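Local coordinates for protein p-nitrophenyl phosphatase (Pho2) (Archaeoglobus fulgidus, PDB 3QGM) that probably hydrolyses phosphate esters as a phosphatase of the haloacid dehalogenase-like superfamily and binds a divalent metal ion, here calcium, at residues Asp7-Ile19 with Leu200-Asp212. Sequence-based numbering, arbitrary orientation.
With CA (calcium ion), chain E.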
# COMPACT_ATOMS: atom_id res chain seq x y z
N ASP A 7 28.41 -9.97 28.86
CA ASP A 7 27.91 -9.74 30.21
C ASP A 7 27.54 -8.28 30.45
O ASP A 7 28.41 -7.38 30.46
CB ASP A 7 28.95 -10.17 31.24
CG ASP A 7 28.39 -10.16 32.65
OD1 ASP A 7 28.17 -11.24 33.23
OD2 ASP A 7 28.13 -9.04 33.15
N LYS A 8 26.24 -8.07 30.69
CA LYS A 8 25.71 -6.73 30.83
C LYS A 8 24.88 -6.59 32.09
O LYS A 8 24.42 -7.56 32.68
CB LYS A 8 24.83 -6.39 29.64
CG LYS A 8 25.20 -7.02 28.29
CD LYS A 8 26.54 -6.60 27.75
CE LYS A 8 26.65 -5.11 27.55
NZ LYS A 8 27.76 -4.77 26.62
N LYS A 9 24.68 -5.34 32.48
CA LYS A 9 23.74 -5.01 33.56
C LYS A 9 22.31 -5.32 33.14
O LYS A 9 21.51 -5.80 33.95
CB LYS A 9 23.87 -3.53 33.96
CG LYS A 9 25.04 -3.30 34.92
CD LYS A 9 25.38 -1.82 35.17
CE LYS A 9 26.80 -1.71 35.83
NZ LYS A 9 27.06 -0.36 36.41
N GLY A 10 21.98 -5.04 31.88
CA GLY A 10 20.62 -5.25 31.38
C GLY A 10 20.48 -5.83 29.99
O GLY A 10 21.41 -5.81 29.19
N TYR A 11 19.28 -6.32 29.73
CA TYR A 11 18.96 -7.02 28.48
C TYR A 11 17.60 -6.52 27.96
O TYR A 11 16.63 -6.51 28.68
CB TYR A 11 18.93 -8.53 28.72
CG TYR A 11 20.30 -9.03 29.07
CD1 TYR A 11 21.17 -9.47 28.07
CD2 TYR A 11 20.76 -8.98 30.37
CE1 TYR A 11 22.44 -9.88 28.38
CE2 TYR A 11 22.06 -9.38 30.67
CZ TYR A 11 22.90 -9.82 29.67
OH TYR A 11 24.20 -10.23 29.95
N ILE A 12 17.59 -6.09 26.72
CA ILE A 12 16.37 -5.75 26.00
C ILE A 12 16.08 -6.98 25.17
O ILE A 12 16.86 -7.33 24.27
CB ILE A 12 16.57 -4.54 25.09
CG1 ILE A 12 16.78 -3.32 25.99
CG2 ILE A 12 15.33 -4.37 24.16
CD1 ILE A 12 17.02 -1.99 25.26
N ILE A 13 14.99 -7.68 25.54
CA ILE A 13 14.68 -9.00 24.98
C ILE A 13 13.42 -8.98 24.11
O ILE A 13 12.33 -8.63 24.53
CB ILE A 13 14.65 -10.11 26.04
CG1 ILE A 13 15.98 -10.12 26.83
CG2 ILE A 13 14.47 -11.45 25.38
CD1 ILE A 13 16.03 -11.19 27.95
N ASP A 14 13.62 -9.29 22.84
CA ASP A 14 12.48 -9.58 21.92
C ASP A 14 11.71 -10.80 22.49
O ASP A 14 12.33 -11.74 23.01
CB ASP A 14 13.09 -9.82 20.54
CG ASP A 14 12.16 -10.45 19.51
OD1 ASP A 14 10.94 -10.16 19.36
OD2 ASP A 14 12.75 -11.26 18.77
N ILE A 15 10.38 -10.75 22.43
CA ILE A 15 9.54 -11.85 22.93
C ILE A 15 9.37 -12.93 21.84
O ILE A 15 9.81 -14.06 22.03
CB ILE A 15 8.17 -11.34 23.36
CG1 ILE A 15 8.30 -10.34 24.53
CG2 ILE A 15 7.23 -12.50 23.77
CD1 ILE A 15 7.01 -9.58 24.83
N ASP A 16 8.75 -12.58 20.72
CA ASP A 16 8.43 -13.61 19.70
C ASP A 16 9.65 -14.13 18.95
O ASP A 16 10.41 -13.37 18.32
CB ASP A 16 7.34 -13.14 18.72
CG ASP A 16 6.27 -14.24 18.48
OD1 ASP A 16 5.50 -14.55 19.45
OD2 ASP A 16 6.22 -14.80 17.36
N GLY A 17 9.84 -15.43 19.04
CA GLY A 17 10.98 -16.14 18.43
C GLY A 17 12.06 -16.36 19.47
O GLY A 17 13.08 -17.02 19.22
N VAL A 18 11.87 -15.79 20.66
CA VAL A 18 12.91 -15.82 21.70
C VAL A 18 12.35 -16.51 22.94
O VAL A 18 12.91 -17.51 23.39
CB VAL A 18 13.44 -14.42 22.08
CG1 VAL A 18 14.59 -14.53 23.18
CG2 VAL A 18 13.88 -13.66 20.87
N ILE A 19 11.22 -16.02 23.44
CA ILE A 19 10.61 -16.59 24.66
C ILE A 19 9.33 -17.38 24.40
O ILE A 19 9.02 -18.39 25.09
CB ILE A 19 10.36 -15.46 25.65
CG1 ILE A 19 11.71 -14.86 26.04
CG2 ILE A 19 9.63 -15.95 26.88
CD1 ILE A 19 11.61 -13.39 26.13
N LEU A 200 14.98 0.97 31.90
CA LEU A 200 16.02 0.19 32.54
C LEU A 200 16.85 1.07 33.49
O LEU A 200 17.39 0.59 34.47
CB LEU A 200 16.95 -0.46 31.50
CG LEU A 200 16.45 -1.71 30.76
CD1 LEU A 200 17.36 -2.03 29.59
CD2 LEU A 200 16.31 -2.92 31.69
N GLY A 201 16.94 2.36 33.17
CA GLY A 201 17.85 3.28 33.85
C GLY A 201 19.29 2.89 33.53
O GLY A 201 20.15 2.89 34.42
N LEU A 202 19.54 2.48 32.28
CA LEU A 202 20.89 2.03 31.90
C LEU A 202 21.33 2.71 30.64
O LEU A 202 20.52 3.05 29.81
CB LEU A 202 20.99 0.50 31.73
CG LEU A 202 20.74 -0.41 32.95
CD1 LEU A 202 20.79 -1.89 32.57
CD2 LEU A 202 21.70 -0.12 34.13
N ASP A 203 22.63 2.94 30.54
CA ASP A 203 23.25 3.37 29.30
C ASP A 203 23.38 2.17 28.39
O ASP A 203 23.53 1.03 28.84
CB ASP A 203 24.64 3.91 29.62
CG ASP A 203 25.33 4.54 28.40
OD1 ASP A 203 25.89 3.80 27.55
OD2 ASP A 203 25.32 5.79 28.32
N ALA A 204 23.36 2.43 27.09
CA ALA A 204 23.44 1.39 26.09
C ALA A 204 24.65 0.51 26.31
O ALA A 204 24.62 -0.69 26.03
CB ALA A 204 23.49 2.01 24.71
N LYS A 205 25.74 1.11 26.79
CA LYS A 205 27.01 0.39 26.92
C LYS A 205 26.88 -0.78 27.89
O LYS A 205 27.65 -1.73 27.82
CB LYS A 205 28.13 1.36 27.36
CG LYS A 205 28.05 1.71 28.85
CD LYS A 205 29.01 2.81 29.31
CE LYS A 205 28.83 3.07 30.81
NZ LYS A 205 30.05 3.69 31.39
N ASP A 206 25.91 -0.70 28.80
CA ASP A 206 25.64 -1.74 29.77
C ASP A 206 24.43 -2.59 29.40
O ASP A 206 23.89 -3.29 30.26
CB ASP A 206 25.39 -1.13 31.14
CG ASP A 206 26.63 -0.60 31.77
OD1 ASP A 206 27.60 -1.37 31.90
OD2 ASP A 206 26.62 0.59 32.14
N VAL A 207 24.00 -2.53 28.15
CA VAL A 207 22.84 -3.30 27.73
C VAL A 207 23.14 -4.13 26.46
O VAL A 207 23.94 -3.72 25.60
CB VAL A 207 21.62 -2.37 27.54
CG1 VAL A 207 20.41 -3.14 27.02
CG2 VAL A 207 21.25 -1.65 28.84
N ALA A 208 22.55 -5.33 26.39
CA ALA A 208 22.56 -6.10 25.14
C ALA A 208 21.13 -6.29 24.64
O ALA A 208 20.21 -6.44 25.43
CB ALA A 208 23.28 -7.46 25.30
N VAL A 209 20.95 -6.26 23.33
CA VAL A 209 19.64 -6.37 22.69
C VAL A 209 19.58 -7.75 22.05
O VAL A 209 20.45 -8.11 21.26
CB VAL A 209 19.49 -5.23 21.68
CG1 VAL A 209 18.18 -5.39 20.76
CG2 VAL A 209 19.51 -3.90 22.42
N VAL A 210 18.60 -8.56 22.45
CA VAL A 210 18.55 -9.95 22.04
C VAL A 210 17.30 -10.12 21.23
O VAL A 210 16.23 -9.58 21.62
CB VAL A 210 18.39 -10.90 23.25
CG1 VAL A 210 18.33 -12.37 22.76
CG2 VAL A 210 19.53 -10.72 24.27
N GLY A 211 17.41 -10.87 20.14
CA GLY A 211 16.32 -11.11 19.25
C GLY A 211 16.59 -12.14 18.18
O GLY A 211 17.69 -12.73 18.11
N ASP A 212 15.59 -12.36 17.35
CA ASP A 212 15.63 -13.41 16.34
C ASP A 212 15.70 -12.88 14.94
O ASP A 212 15.81 -13.68 14.04
CB ASP A 212 14.44 -14.39 16.49
CG ASP A 212 13.10 -13.78 16.07
OD1 ASP A 212 12.90 -12.57 16.25
OD2 ASP A 212 12.23 -14.54 15.61
CA CA E . 11.07 -11.54 17.12
O HOH W 1 26.45 -2.81 25.02
O HOH W 2 10.15 -12.97 15.37
O HOH W 3 8.95 -10.57 16.86
O HOH W 4 11.78 -9.75 16.18
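Asp-14 has its CG anti to the backbone N (chi1 166°), while Asp-212 holds CG between its backbone N and carbonyl carbon (chi1 71°); at the C-terminal side of neighbouring parallel strands the two side chains thus meet at about a right angle on one calcium ion, their carboxylate planes turned 37° from each other. Asp-14 grips the metal with both oxygens, and Asp-212 reaches it through OD1 at 2.3 Å; the backbone O of Asp-16 and three waters complete seven ligands. That shared ligation accounts for the short 2.8 Å between Asp-14 OD2 and Asp-212 OD1, two acceptors held side by side as adjacent ligands of one cation. Water 2 on the metal also donates to Asp-212 OD2, which takes a further bond from the backbone N of Val-235.

Behind the site, five backbone hydrogen bonds, from Gly-10 N to Asp-206 O through Asp-14 N to Val-210 O (2.9 Å), join the parallel strands 10-14 and 207-211; the last fixes the root of the first ligand. On one face Ile-12 CG1 packs against Val-207 CG1 (3.8 Å) and Leu-200 CD1; on the other, Val-210 CG2 meets the Tyr-11 ring at its edge. At the far end, bends at chi2 and chi3 fold Lys-8 across the Ala-208 methyl (CG to CB 3.6 Å) and deliver NZ to water 1, which bridges to Val-207 O, and to a salt bridge with Glu-227. Replacing Lys-8 by alanine removes this arm and is likely to leave Glu-227 without its mate and open a gap beside the Ala-208 methyl.

Adjacent central strands ending in acidic ligands are characteristic of the HAD Rossmann-like core, and Asp-14, Asp-16 and Val-18 fit its DxDx(T/V) motif. With three carboxylate oxygens on the ion, the close approach of Asp-14 and Asp-212 is consistent with their being drawn together by the shared cation.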